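Local coordinates for aspartate carbamoyltransferase (Leishmania major, PDB 7K46), which probably catalyses the transfer of a carbamoyl group from carbamoyl phosphate to L-aspartate, the step of pyrimidine biosynthesis that yields N-carbamoyl-L-aspartate, at residues L29-E41 against R312-S324. Residues are numbered along the deposited sequence; the frame is centred on the assembly and turned at random.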
ATOM      1  N   LEU A  29      25.357 -15.700   2.857  1.00 17.93           N
ATOM      2  CA  LEU A  29      24.194 -15.014   2.297  1.00 20.56           C
ATOM      3  C   LEU A  29      24.017 -15.349   0.823  1.00 21.88           C
ATOM      4  O   LEU A  29      22.886 -15.500   0.339  1.00 18.99           O
ATOM      5  CB  LEU A  29      24.327 -13.500   2.493  1.00 17.18           C
ATOM      6  CG  LEU A  29      24.100 -12.939   3.896  1.00 18.70           C
ATOM      7  CD1 LEU A  29      24.538 -11.478   3.996  1.00 21.77           C
ATOM      8  CD2 LEU A  29      22.619 -13.065   4.295  1.00 19.51           C
ATOM      9  N   ILE A  30      25.121 -15.460   0.086  1.00 18.74           N
ATOM     10  CA  ILE A  30      25.022 -15.851  -1.314  1.00 20.59           C
ATOM     11  C   ILE A  30      24.376 -17.229  -1.440  1.00 21.11           C
ATOM     12  O   ILE A  30      23.463 -17.432  -2.250  1.00 19.04           O
ATOM     13  CB  ILE A  30      26.410 -15.810  -1.980  1.00 22.32           C
ATOM     14  CG1 ILE A  30      26.831 -14.361  -2.223  1.00 17.62           C
ATOM     15  CG2 ILE A  30      26.395 -16.597  -3.287  1.00 20.67           C
ATOM     16  CD1 ILE A  30      28.279 -14.231  -2.712  1.00 20.20           C
ATOM     17  N   GLN A  31      24.855 -18.202  -0.655  1.00 20.58           N
ATOM     18  CA  GLN A  31      24.310 -19.556  -0.759  1.00 23.17           C
ATOM     19  C   GLN A  31      22.836 -19.595  -0.363  1.00 22.62           C
ATOM     20  O   GLN A  31      22.034 -20.299  -0.989  1.00 21.69           O
ATOM     21  CB  GLN A  31      25.120 -20.526   0.106  1.00 23.56           C
ATOM     22  CG  GLN A  31      24.785 -21.995  -0.148  1.00 30.01           C
ATOM     23  CD  GLN A  31      25.061 -22.407  -1.585  1.00 37.56           C
ATOM     24  OE1 GLN A  31      26.193 -22.311  -2.061  1.00 32.00           O
ATOM     25  NE2 GLN A  31      24.019 -22.845  -2.290  1.00 37.11           N
ATOM     26  N   LEU A  32      22.462 -18.843   0.674  1.00 18.97           N
ATOM     27  CA  LEU A  32      21.069 -18.827   1.113  1.00 21.46           C
ATOM     28  C   LEU A  32      20.172 -18.194   0.056  1.00 20.80           C
ATOM     29  O   LEU A  32      19.079 -18.698  -0.219  1.00 18.84           O
ATOM     30  CB  LEU A  32      20.948 -18.085   2.454  1.00 20.44           C
ATOM     31  CG  LEU A  32      19.551 -17.901   3.077  1.00 18.21           C
ATOM     32  CD1 LEU A  32      18.863 -19.246   3.234  1.00 19.58           C
ATOM     33  CD2 LEU A  32      19.648 -17.179   4.437  1.00 17.35           C
ATOM     34  N   ALA A  33      20.628 -17.100  -0.565  1.00 18.16           N
ATOM     35  CA  ALA A  33      19.837 -16.468  -1.616  1.00 17.96           C
ATOM     36  C   ALA A  33      19.641 -17.413  -2.794  1.00 19.14           C
ATOM     37  O   ALA A  33      18.534 -17.525  -3.336  1.00 19.90           O
ATOM     38  CB  ALA A  33      20.507 -15.166  -2.072  1.00 16.76           C
ATOM     39  N   LEU A  34      20.698 -18.124  -3.188  1.00 17.87           N
ATOM     40  CA  LEU A  34      20.574 -19.059  -4.302  1.00 20.31           C
ATOM     41  C   LEU A  34      19.668 -20.229  -3.943  1.00 22.20           C
ATOM     42  O   LEU A  34      18.892 -20.695  -4.786  1.00 24.18           O
ATOM     43  CB  LEU A  34      21.957 -19.558  -4.723  1.00 23.53           C
ATOM     44  CG  LEU A  34      22.868 -18.495  -5.347  1.00 23.25           C
ATOM     45  CD1 LEU A  34      24.248 -19.094  -5.682  1.00 27.48           C
ATOM     46  CD2 LEU A  34      22.229 -17.892  -6.587  1.00 26.25           C
ATOM     47  N   ASP A  35      19.753 -20.721  -2.701  1.00 22.48           N
ATOM     48  CA  ASP A  35      18.881 -21.817  -2.281  1.00 25.33           C
ATOM     49  C   ASP A  35      17.419 -21.385  -2.295  1.00 21.47           C
ATOM     50  O   ASP A  35      16.540 -22.143  -2.728  1.00 22.99           O
ATOM     51  CB  ASP A  35      19.293 -22.318  -0.893  1.00 25.59           C
ATOM     52  CG  ASP A  35      20.644 -23.034  -0.902  1.00 29.69           C
ATOM     53  OD1 ASP A  35      21.151 -23.348  -1.997  1.00 27.23           O
ATOM     54  OD2 ASP A  35      21.202 -23.289   0.186  1.00 30.05           O
ATOM     55  N   MET A  36      17.143 -20.157  -1.854  1.00 20.41           N
ATOM     56  CA  MET A  36      15.786 -19.631  -1.938  1.00 20.76           C
ATOM     57  C   MET A  36      15.351 -19.436  -3.384  1.00 23.99           C
ATOM     58  O   MET A  36      14.188 -19.691  -3.721  1.00 19.62           O
ATOM     59  CB  MET A  36      15.684 -18.313  -1.172  1.00 19.91           C
ATOM     60  CG  MET A  36      15.761 -18.516   0.321  1.00 21.96           C
ATOM     61  SD  MET A  36      15.705 -16.939   1.167  1.00 21.58           S
ATOM     62  CE  MET A  36      15.459 -17.512   2.844  1.00 20.67           C
ATOM     63  N   LYS A  37      16.262 -18.972  -4.250  1.00 22.12           N
ATOM     64  CA  LYS A  37      15.925 -18.825  -5.665  1.00 21.57           C
ATOM     65  C   LYS A  37      15.457 -20.150  -6.254  1.00 23.96           C
ATOM     66  O   LYS A  37      14.415 -20.214  -6.914  1.00 22.39           O
ATOM     67  CB  LYS A  37      17.123 -18.274  -6.444  1.00 23.48           C
ATOM     68  CG  LYS A  37      16.892 -18.077  -7.949  1.00 24.97           C
ATOM     69  CD  LYS A  37      18.152 -17.483  -8.591  1.00 28.75           C
ATOM     70  CE  LYS A  37      17.971 -17.132 -10.067  1.00 32.19           C
ATOM     71  NZ  LYS A  37      17.650 -18.313 -10.897  1.00 41.41           N
ATOM     72  N   THR A  38      16.200 -21.228  -6.009  1.00 22.40           N
ATOM     73  CA  THR A  38      15.787 -22.527  -6.536  1.00 23.62           C
ATOM     74  C   THR A  38      14.410 -22.916  -6.012  1.00 25.10           C
ATOM     75  O   THR A  38      13.534 -23.339  -6.780  1.00 23.60           O
ATOM     76  CB  THR A  38      16.814 -23.591  -6.166  1.00 25.51           C
ATOM     77  OG1 THR A  38      18.091 -23.222  -6.702  1.00 26.88           O
ATOM     78  CG2 THR A  38      16.396 -24.945  -6.711  1.00 29.22           C
ATOM     79  N   HIS A  39      14.215 -22.773  -4.699  1.00 23.21           N
ATOM     80  CA  HIS A  39      12.949 -23.093  -4.038  1.00 28.40           C
ATOM     81  C   HIS A  39      11.791 -22.306  -4.644  1.00 25.28           C
ATOM     82  O   HIS A  39      10.793 -22.885  -5.091  1.00 24.29           O
ATOM     83  CB  HIS A  39      13.106 -22.782  -2.545  1.00 22.45           C
ATOM     84  CG  HIS A  39      11.932 -23.145  -1.687  1.00 24.51           C
ATOM     85  ND1 HIS A  39      11.786 -24.390  -1.114  1.00 24.44           N
ATOM     86  CD2 HIS A  39      10.890 -22.402  -1.241  1.00 22.36           C
ATOM     87  CE1 HIS A  39      10.685 -24.413  -0.383  1.00 26.88           C
ATOM     88  NE2 HIS A  39      10.123 -23.217  -0.440  1.00 22.49           N
ATOM     89  N   ILE A  40      11.922 -20.977  -4.679  1.00 20.01           N
ATOM     90  CA  ILE A  40      10.834 -20.119  -5.146  1.00 19.94           C
ATOM     91  C   ILE A  40      10.541 -20.367  -6.618  1.00 25.08           C
ATOM     92  O   ILE A  40       9.377 -20.435  -7.034  1.00 24.94           O
ATOM     93  CB  ILE A  40      11.185 -18.642  -4.874  1.00 21.60           C
ATOM     94  CG1 ILE A  40      11.295 -18.384  -3.363  1.00 21.03           C
ATOM     95  CG2 ILE A  40      10.155 -17.708  -5.534  1.00 21.82           C
ATOM     96  CD1 ILE A  40       9.959 -18.380  -2.617  1.00 19.91           C
ATOM     97  N   GLU A  41      11.585 -20.519  -7.435  1.00 26.62           N
ATOM     98  CA  GLU A  41      11.344 -20.697  -8.860  1.00 29.02           C
ATOM     99  C   GLU A  41      10.789 -22.073  -9.175  1.00 30.15           C
ATOM    100  O   GLU A  41      10.221 -22.267 -10.254  1.00 35.12           O
ATOM    101  CB  GLU A  41      12.623 -20.412  -9.647  1.00 28.11           C
ATOM    102  CG  GLU A  41      12.962 -18.925  -9.582  1.00 26.50           C
ATOM    103  CD  GLU A  41      14.154 -18.534 -10.423  1.00 36.59           C
ATOM    104  OE1 GLU A  41      14.921 -19.426 -10.842  1.00 31.37           O
ATOM    105  OE2 GLU A  41      14.323 -17.320 -10.655  1.00 31.21           O
ATOM    106  N   ARG A 312      16.571  -9.384  -9.969  1.00 15.34           N
ATOM    107  CA  ARG A 312      16.005 -10.587  -9.369  1.00 18.29           C
ATOM    108  C   ARG A 312      16.957 -11.177  -8.332  1.00 21.21           C
ATOM    109  O   ARG A 312      16.520 -11.665  -7.280  1.00 18.13           O
ATOM    110  CB  ARG A 312      15.661 -11.600 -10.461  1.00 19.60           C
ATOM    111  CG  ARG A 312      14.961 -12.859  -9.943  1.00 23.53           C
ATOM    112  CD  ARG A 312      14.040 -13.450 -11.004  1.00 24.57           C
ATOM    113  NE  ARG A 312      13.341 -14.652 -10.566  1.00 28.20           N
ATOM    114  CZ  ARG A 312      12.123 -14.652 -10.040  1.00 34.34           C
ATOM    115  NH1 ARG A 312      11.495 -13.520  -9.753  1.00 28.14           N
ATOM    116  NH2 ARG A 312      11.515 -15.817  -9.802  1.00 31.55           N
ATOM    117  N   TYR A 313      18.266 -11.118  -8.588  1.00 15.10           N
ATOM    118  CA  TYR A 313      19.202 -11.433  -7.516  1.00 17.72           C
ATOM    119  C   TYR A 313      18.991 -10.517  -6.317  1.00 19.35           C
ATOM    120  O   TYR A 313      19.133 -10.960  -5.174  1.00 16.60           O
ATOM    121  CB  TYR A 313      20.645 -11.350  -8.019  1.00 16.42           C
ATOM    122  CG  TYR A 313      20.975 -12.423  -9.028  1.00 17.21           C
ATOM    123  CD1 TYR A 313      20.890 -13.767  -8.693  1.00 17.92           C
ATOM    124  CD2 TYR A 313      21.381 -12.087 -10.318  1.00 21.78           C
ATOM    125  CE1 TYR A 313      21.187 -14.764  -9.622  1.00 24.73           C
ATOM    126  CE2 TYR A 313      21.686 -13.071 -11.254  1.00 21.10           C
ATOM    127  CZ  TYR A 313      21.582 -14.407 -10.899  1.00 25.75           C
ATOM    128  OH  TYR A 313      21.890 -15.376 -11.833  1.00 29.70           O
ATOM    129  N   GLY A 314      18.617  -9.253  -6.552  1.00 15.18           N
ATOM    130  CA  GLY A 314      18.297  -8.370  -5.437  1.00 15.26           C
ATOM    131  C   GLY A 314      17.135  -8.875  -4.595  1.00 19.66           C
ATOM    132  O   GLY A 314      17.174  -8.809  -3.363  1.00 15.28           O
ATOM    133  N   LEU A 315      16.089  -9.394  -5.248  1.00 17.08           N
ATOM    134  CA  LEU A 315      14.980  -9.992  -4.505  1.00 15.14           C
ATOM    135  C   LEU A 315      15.471 -11.105  -3.580  1.00 17.89           C
ATOM    136  O   LEU A 315      15.142 -11.135  -2.391  1.00 14.96           O
ATOM    137  CB  LEU A 315      13.923 -10.532  -5.477  1.00 14.62           C
ATOM    138  CG  LEU A 315      12.831 -11.409  -4.842  1.00 14.75           C
ATOM    139  CD1 LEU A 315      11.888 -10.581  -3.957  1.00 14.65           C
ATOM    140  CD2 LEU A 315      12.032 -12.149  -5.924  1.00 15.67           C
ATOM    141  N   PHE A 316      16.271 -12.030  -4.104  1.00 15.30           N
ATOM    142  CA  PHE A 316      16.640 -13.178  -3.283  1.00 15.25           C
ATOM    143  C   PHE A 316      17.692 -12.837  -2.227  1.00 18.36           C
ATOM    144  O   PHE A 316      17.675 -13.414  -1.125  1.00 16.21           O
ATOM    145  CB  PHE A 316      17.070 -14.325  -4.196  1.00 16.86           C
ATOM    146  CG  PHE A 316      15.922 -14.880  -4.998  1.00 20.36           C
ATOM    147  CD1 PHE A 316      14.837 -15.451  -4.352  1.00 20.31           C
ATOM    148  CD2 PHE A 316      15.901 -14.783  -6.382  1.00 22.17           C
ATOM    149  CE1 PHE A 316      13.756 -15.939  -5.070  1.00 20.67           C
ATOM    150  CE2 PHE A 316      14.831 -15.266  -7.105  1.00 21.44           C
ATOM    151  CZ  PHE A 316      13.751 -15.847  -6.442  1.00 19.75           C
ATOM    152  N   MET A 317      18.579 -11.882  -2.504  1.00 15.88           N
ATOM    153  CA  MET A 317      19.489 -11.430  -1.453  1.00 16.11           C
ATOM    154  C   MET A 317      18.716 -10.776  -0.315  1.00 16.52           C
ATOM    155  O   MET A 317      19.017 -10.997   0.864  1.00 15.26           O
ATOM    156  CB  MET A 317      20.529 -10.463  -2.031  1.00 16.29           C
ATOM    157  CG  MET A 317      21.479  -9.840  -0.974  1.00 15.64           C
ATOM    158  SD  MET A 317      22.392 -11.053   0.016  1.00 17.60           S
ATOM    159  CE  MET A 317      23.530 -11.791  -1.183  1.00 16.37           C
ATOM    160  N   ARG A 318      17.702  -9.979  -0.644  1.00 14.92           N
ATOM    161  CA  ARG A 318      16.944  -9.334   0.419  1.00 16.12           C
ATOM    162  C   ARG A 318      16.105 -10.340   1.200  1.00 14.87           C
ATOM    163  O   ARG A 318      15.932 -10.184   2.412  1.00 14.47           O
ATOM    164  CB  ARG A 318      16.088  -8.216  -0.171  1.00 15.25           C
ATOM    165  CG  ARG A 318      16.948  -7.025  -0.597  1.00 14.92           C
ATOM    166  CD  ARG A 318      16.144  -5.936  -1.314  1.00 15.30           C
ATOM    167  NE  ARG A 318      17.031  -4.818  -1.617  1.00 16.05           N
ATOM    168  CZ  ARG A 318      17.392  -4.437  -2.836  1.00 18.32           C
ATOM    169  NH1 ARG A 318      16.879  -5.003  -3.918  1.00 19.40           N
ATOM    170  NH2 ARG A 318      18.290  -3.461  -2.971  1.00 15.90           N
ATOM    171  N   MET A 319      15.621 -11.398   0.544  1.00 14.37           N
ATOM    172  CA  MET A 319      14.962 -12.483   1.272  1.00 13.40           C
ATOM    173  C   MET A 319      15.936 -13.187   2.215  1.00 17.68           C
ATOM    174  O   MET A 319      15.608 -13.465   3.375  1.00 15.64           O
ATOM    175  CB  MET A 319      14.365 -13.489   0.281  1.00 15.47           C
ATOM    176  CG  MET A 319      13.156 -12.965  -0.507  1.00 14.91           C
ATOM    177  SD  MET A 319      12.508 -14.150  -1.730  1.00 17.90           S
ATOM    178  CE  MET A 319      11.869 -15.459  -0.677  1.00 15.71           C
ATOM    179  N   ALA A 320      17.136 -13.507   1.723  1.00 14.91           N
ATOM    180  CA  ALA A 320      18.138 -14.146   2.575  1.00 16.08           C
ATOM    181  C   ALA A 320      18.430 -13.290   3.798  1.00 18.53           C
ATOM    182  O   ALA A 320      18.540 -13.804   4.916  1.00 16.31           O
ATOM    183  CB  ALA A 320      19.427 -14.386   1.784  1.00 16.51           C
ATOM    184  N   ILE A 321      18.538 -11.979   3.602  1.00 14.23           N
ATOM    185  CA  ILE A 321      18.841 -11.072   4.707  1.00 17.89           C
ATOM    186  C   ILE A 321      17.678 -11.007   5.688  1.00 15.51           C
ATOM    187  O   ILE A 321      17.861 -11.189   6.900  1.00 15.82           O
ATOM    188  CB  ILE A 321      19.211  -9.678   4.165  1.00 17.70           C
ATOM    189  CG1 ILE A 321      20.572  -9.738   3.440  1.00 19.79           C
ATOM    190  CG2 ILE A 321      19.276  -8.649   5.316  1.00 15.13           C
ATOM    191  CD1 ILE A 321      20.894  -8.498   2.626  1.00 16.15           C
ATOM    192  N   LEU A 322      16.466 -10.737   5.191  1.00 14.57           N
ATOM    193  CA  LEU A 322      15.319 -10.613   6.093  1.00 15.95           C
ATOM    194  C   LEU A 322      15.079 -11.908   6.855  1.00 18.98           C
ATOM    195  O   LEU A 322      14.793 -11.887   8.058  1.00 16.45           O
ATOM    196  CB  LEU A 322      14.058 -10.223   5.314  1.00 16.99           C
ATOM    197  CG  LEU A 322      14.044  -8.839   4.662  1.00 18.69           C
ATOM    198  CD1 LEU A 322      12.889  -8.733   3.666  1.00 17.98           C
ATOM    199  CD2 LEU A 322      13.952  -7.733   5.719  1.00 18.04           C
ATOM    200  N   PHE A 323      15.180 -13.046   6.163  1.00 17.49           N
ATOM    201  CA  PHE A 323      15.022 -14.347   6.808  1.00 16.87           C
ATOM    202  C   PHE A 323      16.028 -14.531   7.939  1.00 17.72           C
ATOM    203  O   PHE A 323      15.693 -15.045   9.014  1.00 20.89           O
ATOM    204  CB  PHE A 323      15.198 -15.442   5.751  1.00 17.80           C
ATOM    205  CG  PHE A 323      15.075 -16.842   6.273  1.00 23.46           C
ATOM    206  CD1 PHE A 323      13.830 -17.450   6.390  1.00 20.78           C
ATOM    207  CD2 PHE A 323      16.214 -17.582   6.591  1.00 23.30           C
ATOM    208  CE1 PHE A 323      13.723 -18.758   6.848  1.00 27.03           C
ATOM    209  CE2 PHE A 323      16.110 -18.886   7.049  1.00 23.68           C
ATOM    210  CZ  PHE A 323      14.865 -19.475   7.182  1.00 28.22           C
ATOM    211  N   SER A 324      17.268 -14.116   7.709  1.00 16.20           N
ATOM    212  CA  SER A 324      18.311 -14.295   8.715  1.00 17.86           C
ATOM    213  C   SER A 324      18.128 -13.322   9.871  1.00 19.45           C
ATOM    214  O   SER A 324      18.336 -13.681  11.038  1.00 20.16           O
ATOM    215  CB  SER A 324      19.685 -14.120   8.062  1.00 17.51           C
ATOM    216  OG  SER A 324      19.893 -15.094   7.040  1.00 20.86           O
TER
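F316 is the main knob of this helix-helix contact, its ring set into a hollow formed by A33, K37, I40 and E41. One face of the ring lies squarely under CA of K37, 3.6 Å from the centroid in a CH-pi contact, while CB of I40 abuts the ring edge and L315 CD2 backs the opposite face. Knobs also pass the other way. M36 settles among F316, M319, A320 and F323; with CG anti to the carbonyl carbon (chi1 -71°) and the chain extended beyond it, its CE lands over the face of F323, 4.0 Å from the ring centroid. L29 fills the hollow between M317, A320, I321 and S324. At the closest approach the methyl of A33 presses on the backbone of F316, its CB 3.5 Å from F316 O, and CB of A320 fits beside it; these small side chains are consistent with axes only 8.0 Å apart, at 112°. I40 CD1 and M319 CE touch tip to tip at 4.0 Å.

At the margin, NE of R312 donates to the anti lone pair of E41 OE2 (2.8 Å, 166°), with carboxylate and guanidinium nearly coplanar; NH2 adds a weak bond to the same oxygen. K37 NZ holds E41 OE1 at 2.9 Å, and R312 NH1 reaches S105 O of a second subunit.

The crossing brings the C-terminal helix 309-326, by sequence part of the aspartate-binding half, back onto helix 23-41 of the carbamoyl phosphate half, as in other transcarbamoylases. Its chemistry implies a largely apolar, shape-matched joint, bordered by a carboxylate gripped by two cations that probably favour its ionised form.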